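Local coordinates for protein diaminopimelate decarboxylase (Aquifex aeolicus, PDB 2P3E) that probably catalyses the pyridoxal 5'-phosphate-dependent decarboxylation of meso-diaminopimelate to L-lysine, the last step of lysine biosynthesis, as a homodimer, at residues 5-10 against 246-251; 43-48 against 73-78; 61-66 against 82-87; 66-71 against 378-383; 280-285 against 374-379. One frame throughout, in Å; residues are numbered along the deposited sequence.

How the contacts relate
All five contacts belong to one subunit, in and around an alpha/beta barrel of parallel strands that carries the pyridoxal site. Contact 3 joins two neighbouring barrel strands, and contact 2 packs helix 70-78, which connects those strands, against helix 41-54. Contacts 4 and 5 share Gly378 and Phe379, their centres about 9 Å apart, and bring the loop after strand 368-371 of the mixed sheet to the barrel. Contact 1, its centre about 12 Å from that of contact 5, fixes the N-terminal helix 3-7 to the loop after strand 238-240. Along the chain contacts 2, 3 and 4 interleave, and contact 5 opens last. Contacts 3 and 5 hold probable active-site residues, contact 4 adjoins them, and contact 2 lies outside.

Contact 1 of 5, residues 5-10 against 246-251; sequences KEYNPY and GIKYKP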
# COMPACT_ATOMS: atom_id res chain seq x y z
N LYS B 5 -9.47 -27.58 -6.28
CA LYS B 5 -9.66 -27.46 -7.73
C LYS B 5 -10.75 -26.46 -8.15
O LYS B 5 -10.72 -25.94 -9.28
CB LYS B 5 -9.89 -28.84 -8.37
CG LYS B 5 -8.63 -29.72 -8.36
CD LYS B 5 -8.93 -31.15 -8.80
CE LYS B 5 -7.83 -32.12 -8.35
NZ LYS B 5 -6.74 -32.31 -9.36
N GLU B 6 -11.70 -26.19 -7.26
CA GLU B 6 -12.69 -25.14 -7.47
C GLU B 6 -12.03 -23.77 -7.51
O GLU B 6 -12.49 -22.89 -8.23
CB GLU B 6 -13.76 -25.16 -6.38
CG GLU B 6 -14.70 -26.38 -6.45
CD GLU B 6 -15.69 -26.41 -5.30
OE1 GLU B 6 -15.58 -25.61 -4.36
OE2 GLU B 6 -16.59 -27.27 -5.35
N TYR B 7 -10.96 -23.60 -6.73
CA TYR B 7 -10.16 -22.38 -6.79
C TYR B 7 -9.34 -22.33 -8.07
O TYR B 7 -9.41 -21.36 -8.84
CB TYR B 7 -9.26 -22.26 -5.56
CG TYR B 7 -10.00 -21.85 -4.32
CD1 TYR B 7 -10.35 -20.52 -4.11
CD2 TYR B 7 -10.36 -22.80 -3.35
CE1 TYR B 7 -11.05 -20.13 -3.00
CE2 TYR B 7 -11.06 -22.42 -2.21
CZ TYR B 7 -11.39 -21.07 -2.04
OH TYR B 7 -12.06 -20.65 -0.93
N ASN B 8 -8.59 -23.41 -8.32
CA ASN B 8 -7.69 -23.49 -9.46
C ASN B 8 -7.48 -24.97 -9.78
O ASN B 8 -6.93 -25.71 -8.95
CB ASN B 8 -6.35 -22.79 -9.15
CG ASN B 8 -5.43 -22.67 -10.36
OD1 ASN B 8 -5.33 -23.61 -11.17
ND2 ASN B 8 -4.75 -21.52 -10.50
N PRO B 9 -7.92 -25.41 -10.97
CA PRO B 9 -7.86 -26.86 -11.23
C PRO B 9 -6.44 -27.38 -11.47
O PRO B 9 -6.25 -28.59 -11.59
CB PRO B 9 -8.73 -27.02 -12.48
CG PRO B 9 -8.64 -25.74 -13.17
CD PRO B 9 -8.49 -24.68 -12.11
N TYR B 10 -5.46 -26.47 -11.50
CA TYR B 10 -4.05 -26.86 -11.58
C TYR B 10 -3.40 -27.07 -10.21
O TYR B 10 -2.24 -27.46 -10.13
CB TYR B 10 -3.25 -25.88 -12.44
CG TYR B 10 -3.69 -25.92 -13.88
CD1 TYR B 10 -3.20 -26.93 -14.73
CD2 TYR B 10 -4.60 -25.00 -14.39
CE1 TYR B 10 -3.60 -27.01 -16.03
CE2 TYR B 10 -5.01 -25.07 -15.71
CZ TYR B 10 -4.50 -26.09 -16.52
OH TYR B 10 -4.86 -26.22 -17.84
N GLY B 246 -17.07 -11.58 -10.66
CA GLY B 246 -16.41 -12.01 -9.44
C GLY B 246 -15.78 -13.38 -9.51
O GLY B 246 -16.04 -14.16 -10.44
N ILE B 247 -14.94 -13.68 -8.52
CA ILE B 247 -14.25 -14.96 -8.47
C ILE B 247 -14.51 -15.61 -7.13
O ILE B 247 -14.99 -14.98 -6.19
CB ILE B 247 -12.71 -14.84 -8.67
CG1 ILE B 247 -12.07 -14.03 -7.53
CG2 ILE B 247 -12.38 -14.27 -10.04
CD1 ILE B 247 -10.52 -14.11 -7.49
N LYS B 248 -14.15 -16.88 -7.04
CA LYS B 248 -14.29 -17.62 -5.80
C LYS B 248 -13.22 -17.18 -4.82
O LYS B 248 -12.03 -17.36 -5.06
CB LYS B 248 -14.23 -19.13 -6.07
CG LYS B 248 -14.50 -20.02 -4.83
CD LYS B 248 -14.02 -21.46 -5.06
CE LYS B 248 -14.48 -22.39 -3.94
NZ LYS B 248 -15.96 -22.61 -4.01
N TYR B 249 -13.64 -16.59 -3.71
CA TYR B 249 -12.74 -16.33 -2.59
C TYR B 249 -13.02 -17.26 -1.41
O TYR B 249 -12.10 -17.86 -0.85
CB TYR B 249 -12.86 -14.88 -2.11
CG TYR B 249 -12.13 -13.86 -2.98
CD1 TYR B 249 -10.73 -13.77 -2.96
CD2 TYR B 249 -12.84 -12.96 -3.77
CE1 TYR B 249 -10.04 -12.81 -3.75
CE2 TYR B 249 -12.18 -11.99 -4.56
CZ TYR B 249 -10.77 -11.95 -4.55
OH TYR B 249 -10.11 -11.02 -5.32
N LYS B 250 -14.29 -17.36 -1.03
CA LYS B 250 -14.72 -18.19 0.09
C LYS B 250 -15.09 -19.60 -0.39
O LYS B 250 -15.53 -19.77 -1.54
CB LYS B 250 -15.89 -17.52 0.82
CG LYS B 250 -15.51 -16.25 1.51
CD LYS B 250 -16.74 -15.44 1.85
CE LYS B 250 -16.40 -14.32 2.77
NZ LYS B 250 -17.62 -13.59 3.17
N PRO B 251 -14.89 -20.62 0.48
CA PRO B 251 -15.19 -22.00 0.08
C PRO B 251 -16.61 -22.16 -0.48
O PRO B 251 -16.81 -22.95 -1.41
CB PRO B 251 -15.04 -22.79 1.39
CG PRO B 251 -14.04 -21.99 2.17
CD PRO B 251 -14.40 -20.55 1.87
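Tyr7 and Glu6, in the last turn of the N-terminal helix 3-7, take hold of Lys248 in the loop that follows strand 238-240 of the alpha/beta barrel. Lys248 has its CG anti to the backbone N (chi1 -175°) and runs out extended until chi4 bends it, crossing the Tyr7 side chain at about a right angle. Its CD sits over the centre of the Tyr7 ring, 3.8 Å from the centroid, a CH-pi contact on one face. His327 meets the same tyrosine, its ring nearly parallel to that of Tyr7.

Farther out on the same face as CD, Lys248 NZ forms a salt bridge with Glu6 OE1 at 3.0 Å, reaching the oxygen from above the carboxylate plane. The ammonium also donates to Pro251 O at 2.8 Å and to Asp253 O, so three oxygens grip it, and its positive charge is probably well stabilised. Glu6 CB packs 3.8 Å from Lys248 CE.

The CB of Tyr249 points away from 5-10, and its OH is hydrogen-bonded to Arg282, a probable substrate-binding residue; the N-terminal helix is thus bonded to the backbone of a loop whose Tyr249 reaches the probable substrate site. At the far end of the Tyr7 ring, OH donates to Tyr249 O over 2.8 Å, approaching from above the carbonyl plane.

Contact 2 of 5, residues 43-48 against 73-78; sequences FIKERF and VKLLGE
Helices 41-54 and 70-78 run in broadly the same direction here, their local axes 10.2 Å apart at closest approach and crossing at -41°, with Lys45 and Leu76 the nearest pair of CA atoms. No hydrogen bond spans the gap; the interface is aliphatic. Leu76 does most of the reaching: its CD2 lies 3.6 Å from Ile44 CG2 and 3.8 Å from Phe48 CB, so one methyl meets side chains a helical turn apart. Ile44 CG2, anti to its backbone N, faces Leu76, and the Ile44 and Leu76 side chains cross at about a right angle. Leu75 adds a looser pair of contacts, CD2 to Ile44 CD1 at 4.2 Å and CD1 to Lys45 CE at 4.1 Å. The extended chain of Lys45 brings CE there, while NZ forms a long, weak ion pair with Glu397. Beside the interface, Ile284 of the short helix 282-285 touches Ile44, Phe48 and Leu76, and strand 59-63 supplies Ile60 against Phe48 and Tyr62 against Leu76.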
# COMPACT_ATOMS: atom_id res chain seq x y z
N PHE B 43 -3.75 -21.48 -16.26
CA PHE B 43 -4.96 -20.87 -15.68
C PHE B 43 -5.28 -19.53 -16.34
O PHE B 43 -6.43 -19.29 -16.74
CB PHE B 43 -4.87 -20.70 -14.16
CG PHE B 43 -6.16 -20.23 -13.51
CD1 PHE B 43 -7.11 -21.16 -13.07
CD2 PHE B 43 -6.44 -18.87 -13.37
CE1 PHE B 43 -8.30 -20.73 -12.48
CE2 PHE B 43 -7.62 -18.44 -12.76
CZ PHE B 43 -8.55 -19.38 -12.32
N ILE B 44 -4.27 -18.66 -16.44
CA ILE B 44 -4.44 -17.34 -17.06
C ILE B 44 -4.96 -17.47 -18.50
O ILE B 44 -5.96 -16.83 -18.87
CB ILE B 44 -3.13 -16.52 -17.03
CG1 ILE B 44 -2.71 -16.20 -15.59
CG2 ILE B 44 -3.29 -15.21 -17.80
CD1 ILE B 44 -1.27 -15.71 -15.44
N LYS B 45 -4.29 -18.31 -19.30
CA LYS B 45 -4.65 -18.53 -20.70
C LYS B 45 -6.08 -19.04 -20.83
O LYS B 45 -6.82 -18.58 -21.70
CB LYS B 45 -3.67 -19.51 -21.40
CG LYS B 45 -2.23 -19.01 -21.56
CD LYS B 45 -1.28 -20.16 -21.96
CE LYS B 45 0.13 -19.66 -22.29
NZ LYS B 45 0.93 -20.75 -22.95
N GLU B 46 -6.46 -19.99 -19.98
CA GLU B 46 -7.79 -20.61 -20.04
C GLU B 46 -8.92 -19.68 -19.59
O GLU B 46 -10.02 -19.75 -20.15
CB GLU B 46 -7.84 -21.91 -19.24
CG GLU B 46 -7.11 -23.05 -19.93
CD GLU B 46 -6.75 -24.20 -19.01
OE1 GLU B 46 -7.36 -24.32 -17.92
OE2 GLU B 46 -5.85 -24.98 -19.38
N ARG B 47 -8.66 -18.84 -18.59
CA ARG B 47 -9.64 -17.79 -18.23
C ARG B 47 -9.86 -16.81 -19.37
O ARG B 47 -11.01 -16.41 -19.63
CB ARG B 47 -9.22 -17.02 -16.96
CG ARG B 47 -9.06 -17.90 -15.73
CD ARG B 47 -10.35 -18.57 -15.28
NE ARG B 47 -11.21 -17.58 -14.63
CZ ARG B 47 -12.17 -17.86 -13.76
NH1 ARG B 47 -12.44 -19.13 -13.42
NH2 ARG B 47 -12.87 -16.86 -13.23
N PHE B 48 -8.78 -16.38 -20.01
CA PHE B 48 -8.88 -15.48 -21.15
C PHE B 48 -9.66 -16.14 -22.29
O PHE B 48 -10.52 -15.49 -22.91
CB PHE B 48 -7.52 -15.00 -21.66
CG PHE B 48 -7.62 -14.09 -22.86
CD1 PHE B 48 -7.93 -12.75 -22.70
CD2 PHE B 48 -7.43 -14.59 -24.16
CE1 PHE B 48 -8.05 -11.90 -23.82
CE2 PHE B 48 -7.53 -13.74 -25.28
CZ PHE B 48 -7.86 -12.40 -25.10
N VAL B 73 1.31 -9.71 -18.62
CA VAL B 73 0.61 -8.89 -19.60
C VAL B 73 0.98 -9.35 -21.02
O VAL B 73 0.10 -9.45 -21.87
CB VAL B 73 0.86 -7.38 -19.40
CG1 VAL B 73 0.10 -6.57 -20.46
CG2 VAL B 73 0.42 -6.94 -17.96
N LYS B 74 2.26 -9.64 -21.25
CA LYS B 74 2.71 -10.17 -22.56
C LYS B 74 2.01 -11.46 -22.92
O LYS B 74 1.58 -11.64 -24.07
CB LYS B 74 4.24 -10.33 -22.62
CG LYS B 74 4.73 -10.78 -24.03
CD LYS B 74 6.21 -10.59 -24.16
CE LYS B 74 6.62 -10.53 -25.63
NZ LYS B 74 6.36 -9.15 -26.20
N LEU B 75 1.89 -12.35 -21.95
CA LEU B 75 1.18 -13.62 -22.09
C LEU B 75 -0.25 -13.45 -22.67
O LEU B 75 -0.66 -14.17 -23.60
CB LEU B 75 1.13 -14.30 -20.71
CG LEU B 75 1.05 -15.81 -20.56
CD1 LEU B 75 2.37 -16.46 -21.00
CD2 LEU B 75 0.74 -16.23 -19.13
N LEU B 76 -0.99 -12.50 -22.10
CA LEU B 76 -2.35 -12.17 -22.57
C LEU B 76 -2.32 -11.48 -23.93
O LEU B 76 -3.11 -11.81 -24.81
CB LEU B 76 -3.07 -11.30 -21.53
CG LEU B 76 -3.36 -12.06 -20.22
CD1 LEU B 76 -3.62 -11.10 -19.05
CD2 LEU B 76 -4.53 -13.02 -20.40
N GLY B 77 -1.41 -10.53 -24.09
CA GLY B 77 -1.23 -9.84 -25.38
C GLY B 77 -0.99 -10.80 -26.54
O GLY B 77 -1.47 -10.56 -27.65
N GLU B 78 -0.26 -11.88 -26.28
CA GLU B 78 0.04 -12.89 -27.31
C GLU B 78 -1.20 -13.71 -27.68
O GLU B 78 -1.27 -14.29 -28.78
CB GLU B 78 1.17 -13.82 -26.86
CG GLU B 78 2.56 -13.15 -26.79
CD GLU B 78 3.30 -13.15 -28.14
OE1 GLU B 78 2.67 -13.52 -29.16
OE2 GLU B 78 4.50 -12.76 -28.18

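Contact 3 of 5, residues 61-66 against 82-87; sequences CYAVKA and GADIVS
Strands 59-63 and 82-85 are adjacent parallel strands of the barrel, joined through helix 70-78 in a beta-alpha-beta crossover, and the first leads straight into Lys65, the probable attachment point of pyridoxal phosphate. Tyr62 sits at the middle of the ladder: its N donates to Gly82 O at 2.9 Å and its O accepts from Asp84 N at 2.8 Å. Val64 N continues the pattern with a longer bond to Asp84 O, 3.2 Å, in the carbonyl plane.

Cys61, Ala63 and Asp84 face one side of the sheet. Asp84 holds CG anti to its backbone N (chi1 159°), and OD2 comes within 3.6 Å of Ala63 CB, while Cys61 CB rests 4.0 Å from Asp84 CB. On the other side are Tyr62 and Ala83. Val64, just past the strand, lays CG2 against Ala83 CB at 3.9 Å, and the Tyr62 ring leads away to helix 70-78, with its OH bonded to Asn67 O.

A water then accepts from Lys65 N and donates to Asp84 O, so this carbonyl receives two hydrogen bonds. The bridge extends the inter-strand link to the backbone of Lys65, just past the end of the strand. Asp84 also touches Glu279, a probable cofactor ligand. Lys65 NZ lies 5.4 Å from Asp84 OD2, not in contact, so the carboxylate would probably act electrostatically near the cofactor site.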
# COMPACT_ATOMS: atom_id res chain seq x y z
N CYS B 61 -10.40 -6.72 -23.29
CA CYS B 61 -9.34 -5.84 -22.79
C CYS B 61 -8.96 -6.22 -21.37
O CYS B 61 -9.76 -6.03 -20.45
CB CYS B 61 -9.80 -4.40 -22.81
SG CYS B 61 -9.86 -3.62 -24.44
N TYR B 62 -7.75 -6.74 -21.17
CA TYR B 62 -7.29 -7.07 -19.81
C TYR B 62 -7.17 -5.80 -18.94
O TYR B 62 -6.56 -4.82 -19.36
CB TYR B 62 -5.97 -7.85 -19.85
CG TYR B 62 -5.32 -7.94 -18.50
CD1 TYR B 62 -5.98 -8.58 -17.43
CD2 TYR B 62 -4.07 -7.36 -18.27
CE1 TYR B 62 -5.39 -8.65 -16.16
CE2 TYR B 62 -3.49 -7.41 -17.01
CZ TYR B 62 -4.15 -8.06 -15.97
OH TYR B 62 -3.57 -8.11 -14.73
N ALA B 63 -7.80 -5.80 -17.77
CA ALA B 63 -7.71 -4.66 -16.84
C ALA B 63 -6.37 -4.72 -16.11
O ALA B 63 -6.19 -5.44 -15.12
CB ALA B 63 -8.87 -4.67 -15.83
N VAL B 64 -5.41 -3.95 -16.63
CA VAL B 64 -4.04 -3.95 -16.16
C VAL B 64 -3.89 -3.61 -14.67
O VAL B 64 -2.96 -4.06 -14.01
CB VAL B 64 -3.17 -3.03 -17.07
CG1 VAL B 64 -1.72 -2.98 -16.58
CG2 VAL B 64 -3.23 -3.57 -18.54
N LYS B 65 -4.84 -2.86 -14.12
CA LYS B 65 -4.83 -2.54 -12.68
C LYS B 65 -4.74 -3.78 -11.76
O LYS B 65 -4.20 -3.69 -10.65
CB LYS B 65 -6.08 -1.72 -12.30
CG LYS B 65 -7.43 -2.43 -12.63
CD LYS B 65 -8.59 -1.54 -12.20
CE LYS B 65 -9.88 -2.20 -12.61
NZ LYS B 65 -11.02 -1.40 -12.11
N ALA B 66 -5.26 -4.93 -12.21
CA ALA B 66 -5.27 -6.14 -11.38
C ALA B 66 -3.86 -6.68 -11.11
O ALA B 66 -3.62 -7.25 -10.05
CB ALA B 66 -6.12 -7.23 -12.03
N GLY B 82 -6.64 -7.17 -25.46
CA GLY B 82 -6.42 -5.75 -25.40
C GLY B 82 -6.00 -5.37 -23.98
O GLY B 82 -5.74 -6.23 -23.13
N ALA B 83 -5.92 -4.07 -23.74
CA ALA B 83 -5.59 -3.55 -22.42
C ALA B 83 -6.53 -2.41 -22.04
O ALA B 83 -6.71 -1.45 -22.80
CB ALA B 83 -4.11 -3.13 -22.31
N ASP B 84 -7.16 -2.56 -20.88
CA ASP B 84 -7.91 -1.50 -20.24
C ASP B 84 -6.95 -0.85 -19.25
O ASP B 84 -6.53 -1.48 -18.27
CB ASP B 84 -9.16 -2.10 -19.56
CG ASP B 84 -9.76 -1.21 -18.45
OD1 ASP B 84 -9.78 0.02 -18.56
OD2 ASP B 84 -10.20 -1.77 -17.42
N ILE B 85 -6.58 0.40 -19.53
CA ILE B 85 -5.58 1.10 -18.74
C ILE B 85 -6.17 2.29 -18.00
O ILE B 85 -7.21 2.82 -18.42
CB ILE B 85 -4.38 1.57 -19.63
CG1 ILE B 85 -4.84 2.63 -20.67
CG2 ILE B 85 -3.72 0.33 -20.30
CD1 ILE B 85 -3.71 3.42 -21.36
N VAL B 86 -5.53 2.69 -16.89
CA VAL B 86 -5.96 3.85 -16.10
C VAL B 86 -4.82 4.83 -15.80
O VAL B 86 -4.97 5.73 -14.99
CB VAL B 86 -6.68 3.41 -14.75
CG1 VAL B 86 -7.89 2.52 -15.04
CG2 VAL B 86 -5.71 2.66 -13.85
N SER B 87 -3.68 4.70 -16.48
CA SER B 87 -2.54 5.59 -16.23
C SER B 87 -1.55 5.48 -17.38
O SER B 87 -1.62 4.54 -18.19
CB SER B 87 -1.83 5.19 -14.92
OG SER B 87 -1.09 3.99 -15.11
O HOH W 1 -6.33 -0.85 -15.60

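Contact 4 of 5, residues 66-71 against 378-383; sequences ANFNPH and GFAMSS
Phe68 and Phe379 supply the apolar side of this contact, with Phe68 CZ 4.1 Å from Phe379 CD2 at the edge of the latter ring and the two side chains crossing at about a right angle. Phe68 CG lies between the backbone N and carbonyl carbon (chi1 55°), and farther out CE2 reaches Ala380 CA at 3.8 Å. An alanine in place of Phe68 would probably open a gap beside Phe379 and Ala380 and remove a packing partner of Met387 of the second subunit.

Polar links run through water: one molecule donates to Ala66 O at 2.8 Å and accepts from Gly378 N and Ala380 N. Within 66-71, Asn67 OD1 accepts from Asn69 N in an Asx turn, a straight bond in the carbonyl plane, while Asn67 ND2 binds Gly375 O and Tyr39 OH.

The turn leads into helix 70-78, with Asn69 as N-cap. Leu93 of helix 88-96 touches Phe68, and Tyr37 and Tyr39 of strand 36-40 pack on Phe379.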
# COMPACT_ATOMS: atom_id res chain seq x y z
N ALA B 66 -5.26 -4.93 -12.21
CA ALA B 66 -5.27 -6.14 -11.38
C ALA B 66 -3.86 -6.68 -11.11
O ALA B 66 -3.62 -7.25 -10.05
CB ALA B 66 -6.12 -7.23 -12.03
N ASN B 67 -2.97 -6.53 -12.09
CA ASN B 67 -1.62 -7.11 -12.05
C ASN B 67 -0.79 -6.57 -13.21
O ASN B 67 -1.15 -6.80 -14.37
CB ASN B 67 -1.68 -8.65 -12.16
CG ASN B 67 -0.37 -9.31 -11.74
OD1 ASN B 67 0.71 -8.92 -12.20
ND2 ASN B 67 -0.46 -10.29 -10.85
N PHE B 68 0.30 -5.87 -12.89
CA PHE B 68 1.11 -5.20 -13.89
C PHE B 68 2.37 -5.94 -14.31
O PHE B 68 3.20 -5.37 -15.01
CB PHE B 68 1.44 -3.72 -13.48
CG PHE B 68 2.11 -3.57 -12.15
CD1 PHE B 68 3.41 -4.03 -11.94
CD2 PHE B 68 1.43 -2.94 -11.09
CE1 PHE B 68 4.03 -3.88 -10.69
CE2 PHE B 68 2.05 -2.77 -9.85
CZ PHE B 68 3.35 -3.26 -9.64
N ASN B 69 2.54 -7.20 -13.90
CA ASN B 69 3.78 -7.89 -14.27
C ASN B 69 3.87 -7.96 -15.79
O ASN B 69 2.95 -8.48 -16.42
CB ASN B 69 3.87 -9.30 -13.64
CG ASN B 69 5.18 -10.01 -13.98
OD1 ASN B 69 5.44 -10.34 -15.14
ND2 ASN B 69 6.03 -10.20 -12.99
N PRO B 70 4.96 -7.43 -16.38
CA PRO B 70 4.97 -7.32 -17.84
C PRO B 70 4.97 -8.67 -18.56
O PRO B 70 4.45 -8.75 -19.68
CB PRO B 70 6.24 -6.53 -18.17
CG PRO B 70 7.06 -6.52 -16.92
CD PRO B 70 6.17 -6.88 -15.75
N HIS B 71 5.54 -9.70 -17.95
CA HIS B 71 5.49 -11.04 -18.53
C HIS B 71 4.07 -11.61 -18.54
O HIS B 71 3.67 -12.29 -19.50
CB HIS B 71 6.49 -11.99 -17.83
CG HIS B 71 7.90 -11.47 -17.84
ND1 HIS B 71 8.69 -11.49 -18.97
CD2 HIS B 71 8.63 -10.86 -16.87
CE1 HIS B 71 9.87 -10.94 -18.69
NE2 HIS B 71 9.85 -10.55 -17.42
N GLY B 378 -3.00 -8.05 -5.64
CA GLY B 378 -2.10 -8.64 -4.64
C GLY B 378 -0.76 -7.92 -4.72
O GLY B 378 -0.55 -6.89 -4.08
N PHE B 379 0.13 -8.43 -5.56
CA PHE B 379 1.37 -7.71 -5.78
C PHE B 379 1.13 -6.25 -6.21
O PHE B 379 1.91 -5.37 -5.86
CB PHE B 379 2.28 -8.39 -6.83
CG PHE B 379 3.69 -7.85 -6.81
CD1 PHE B 379 4.67 -8.45 -6.02
CD2 PHE B 379 4.02 -6.71 -7.55
CE1 PHE B 379 5.98 -7.94 -5.99
CE2 PHE B 379 5.33 -6.17 -7.50
CZ PHE B 379 6.30 -6.79 -6.72
N ALA B 380 0.06 -6.01 -6.95
CA ALA B 380 -0.27 -4.68 -7.47
C ALA B 380 -0.34 -3.60 -6.36
O ALA B 380 -0.01 -2.44 -6.61
CB ALA B 380 -1.57 -4.72 -8.30
N MET B 381 -0.74 -4.00 -5.16
CA MET B 381 -0.87 -3.07 -4.02
C MET B 381 0.25 -3.23 -2.99
O MET B 381 0.21 -2.62 -1.93
CB MET B 381 -2.25 -3.22 -3.35
CG MET B 381 -3.42 -3.06 -4.34
SD MET B 381 -5.05 -3.09 -3.53
CE MET B 381 -5.24 -1.39 -3.07
N SER B 382 1.25 -4.05 -3.32
CA SER B 382 2.40 -4.30 -2.45
C SER B 382 3.32 -3.07 -2.32
O SER B 382 3.62 -2.36 -3.32
CB SER B 382 3.18 -5.52 -2.98
OG SER B 382 4.27 -5.85 -2.15
N SER B 383 3.75 -2.80 -1.09
CA SER B 383 4.54 -1.61 -0.78
C SER B 383 5.88 -2.01 -0.14
O SER B 383 6.23 -3.21 -0.08
CB SER B 383 3.76 -0.67 0.16
OG SER B 383 3.71 -1.24 1.47
O HOH W 2 -1.63 -8.19 -8.25

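Contact 5 of 5, residues 280-285 against 374-379; sequences PGRSIM and AGAYGF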
# COMPACT_ATOMS: atom_id res chain seq x y z
N PRO B 280 -12.10 -7.58 -18.32
CA PRO B 280 -11.91 -8.38 -17.11
C PRO B 280 -10.50 -8.20 -16.52
O PRO B 280 -9.52 -8.15 -17.28
CB PRO B 280 -12.07 -9.82 -17.62
CG PRO B 280 -11.64 -9.76 -19.04
CD PRO B 280 -12.09 -8.42 -19.54
N GLY B 281 -10.41 -8.11 -15.19
CA GLY B 281 -9.11 -8.11 -14.50
C GLY B 281 -9.03 -9.28 -13.53
O GLY B 281 -8.36 -10.29 -13.80
N ARG B 282 -9.74 -9.14 -12.42
CA ARG B 282 -9.80 -10.14 -11.35
C ARG B 282 -10.19 -11.55 -11.85
O ARG B 282 -9.62 -12.55 -11.38
CB ARG B 282 -10.82 -9.71 -10.29
CG ARG B 282 -10.70 -10.43 -8.94
CD ARG B 282 -11.93 -10.15 -8.06
NE ARG B 282 -12.23 -8.72 -7.94
CZ ARG B 282 -11.77 -7.92 -6.97
NH1 ARG B 282 -10.96 -8.37 -6.02
NH2 ARG B 282 -12.12 -6.64 -6.98
N SER B 283 -11.17 -11.64 -12.76
CA SER B 283 -11.64 -12.95 -13.24
C SER B 283 -10.61 -13.70 -14.10
O SER B 283 -10.77 -14.91 -14.35
CB SER B 283 -13.00 -12.88 -13.96
OG SER B 283 -12.98 -11.95 -15.02
N ILE B 284 -9.58 -13.01 -14.57
CA ILE B 284 -8.48 -13.70 -15.26
C ILE B 284 -7.33 -13.97 -14.30
O ILE B 284 -6.79 -15.08 -14.26
CB ILE B 284 -7.98 -12.89 -16.50
CG1 ILE B 284 -9.06 -12.89 -17.61
CG2 ILE B 284 -6.62 -13.42 -17.01
CD1 ILE B 284 -8.69 -11.98 -18.80
N MET B 285 -6.97 -12.98 -13.49
CA MET B 285 -5.76 -13.06 -12.68
C MET B 285 -5.93 -13.60 -11.25
O MET B 285 -4.99 -14.17 -10.69
CB MET B 285 -5.09 -11.68 -12.60
CG MET B 285 -4.33 -11.28 -13.86
SD MET B 285 -3.12 -12.53 -14.45
CE MET B 285 -2.16 -12.80 -12.99
N ALA B 374 -4.69 -14.78 -4.91
CA ALA B 374 -3.82 -13.63 -4.68
C ALA B 374 -3.23 -13.01 -5.94
O ALA B 374 -2.34 -12.15 -5.85
CB ALA B 374 -2.73 -14.00 -3.68
N GLY B 375 -3.75 -13.41 -7.10
CA GLY B 375 -3.18 -13.01 -8.40
C GLY B 375 -3.62 -11.64 -8.90
O GLY B 375 -3.00 -11.05 -9.80
N ALA B 376 -4.70 -11.13 -8.30
CA ALA B 376 -5.30 -9.85 -8.67
C ALA B 376 -5.36 -8.94 -7.46
O ALA B 376 -5.80 -9.38 -6.38
CB ALA B 376 -6.69 -10.05 -9.27
N TYR B 377 -4.92 -7.69 -7.62
CA TYR B 377 -4.86 -6.73 -6.49
C TYR B 377 -4.05 -7.29 -5.31
O TYR B 377 -4.37 -7.07 -4.14
CB TYR B 377 -6.30 -6.33 -6.08
CG TYR B 377 -7.12 -5.96 -7.30
CD1 TYR B 377 -6.90 -4.76 -7.98
CD2 TYR B 377 -8.08 -6.83 -7.81
CE1 TYR B 377 -7.63 -4.41 -9.12
CE2 TYR B 377 -8.82 -6.50 -8.97
CZ TYR B 377 -8.58 -5.29 -9.61
OH TYR B 377 -9.31 -4.97 -10.73
N GLY B 378 -3.00 -8.05 -5.64
CA GLY B 378 -2.10 -8.64 -4.64
C GLY B 378 -0.76 -7.92 -4.72
O GLY B 378 -0.55 -6.89 -4.08
N PHE B 379 0.13 -8.43 -5.56
CA PHE B 379 1.37 -7.71 -5.78
C PHE B 379 1.13 -6.25 -6.21
O PHE B 379 1.91 -5.37 -5.86
CB PHE B 379 2.28 -8.39 -6.83
CG PHE B 379 3.69 -7.85 -6.81
CD1 PHE B 379 4.67 -8.45 -6.02
CD2 PHE B 379 4.02 -6.71 -7.55
CE1 PHE B 379 5.98 -7.94 -5.99
CE2 PHE B 379 5.33 -6.17 -7.50
CZ PHE B 379 6.30 -6.79 -6.72
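The guanidinium of Arg282 has Tyr377 over one face: CE2 stands 3.8 Å above its plane, over the centre, with the guanidinium and ring planes 39° apart. The closest approach between these two side chains is Arg282 NH1 to Tyr377 CD2 at 3.7 Å. With CG anti to the backbone N (chi1 -163°), the arginine chain runs past Ala376 CB, 4.0 Å from CG. Tyr249 OH at NH1 and Ser207 OG at NH2 fix how the group is turned; the nearby Arg318 brings a like charge close to NH1. A leucine in place of Arg282 would probably leave Tyr249 OH and Ser207 OG without these partners and the Tyr377 ring without the flat group packed against it.

Ala376 fills the angle between the arginine and Met285, its CB 3.7 Å from Arg282 CA and 4.0 Å from Met285 CB. Gly375 comes close to the helix end, where its CA lies 3.1 Å from Met285 O in a CA-H...O contact. Both Ile284 N and Met285 N bond to Gly281 O. Pro280, Gly281, Arg282 and Tyr377 probably belong to the pyridoxal phosphate site, and Arg282 and Tyr377 also to the substrate site, consistent with the barrel-mouth active site of class-II decarboxylases.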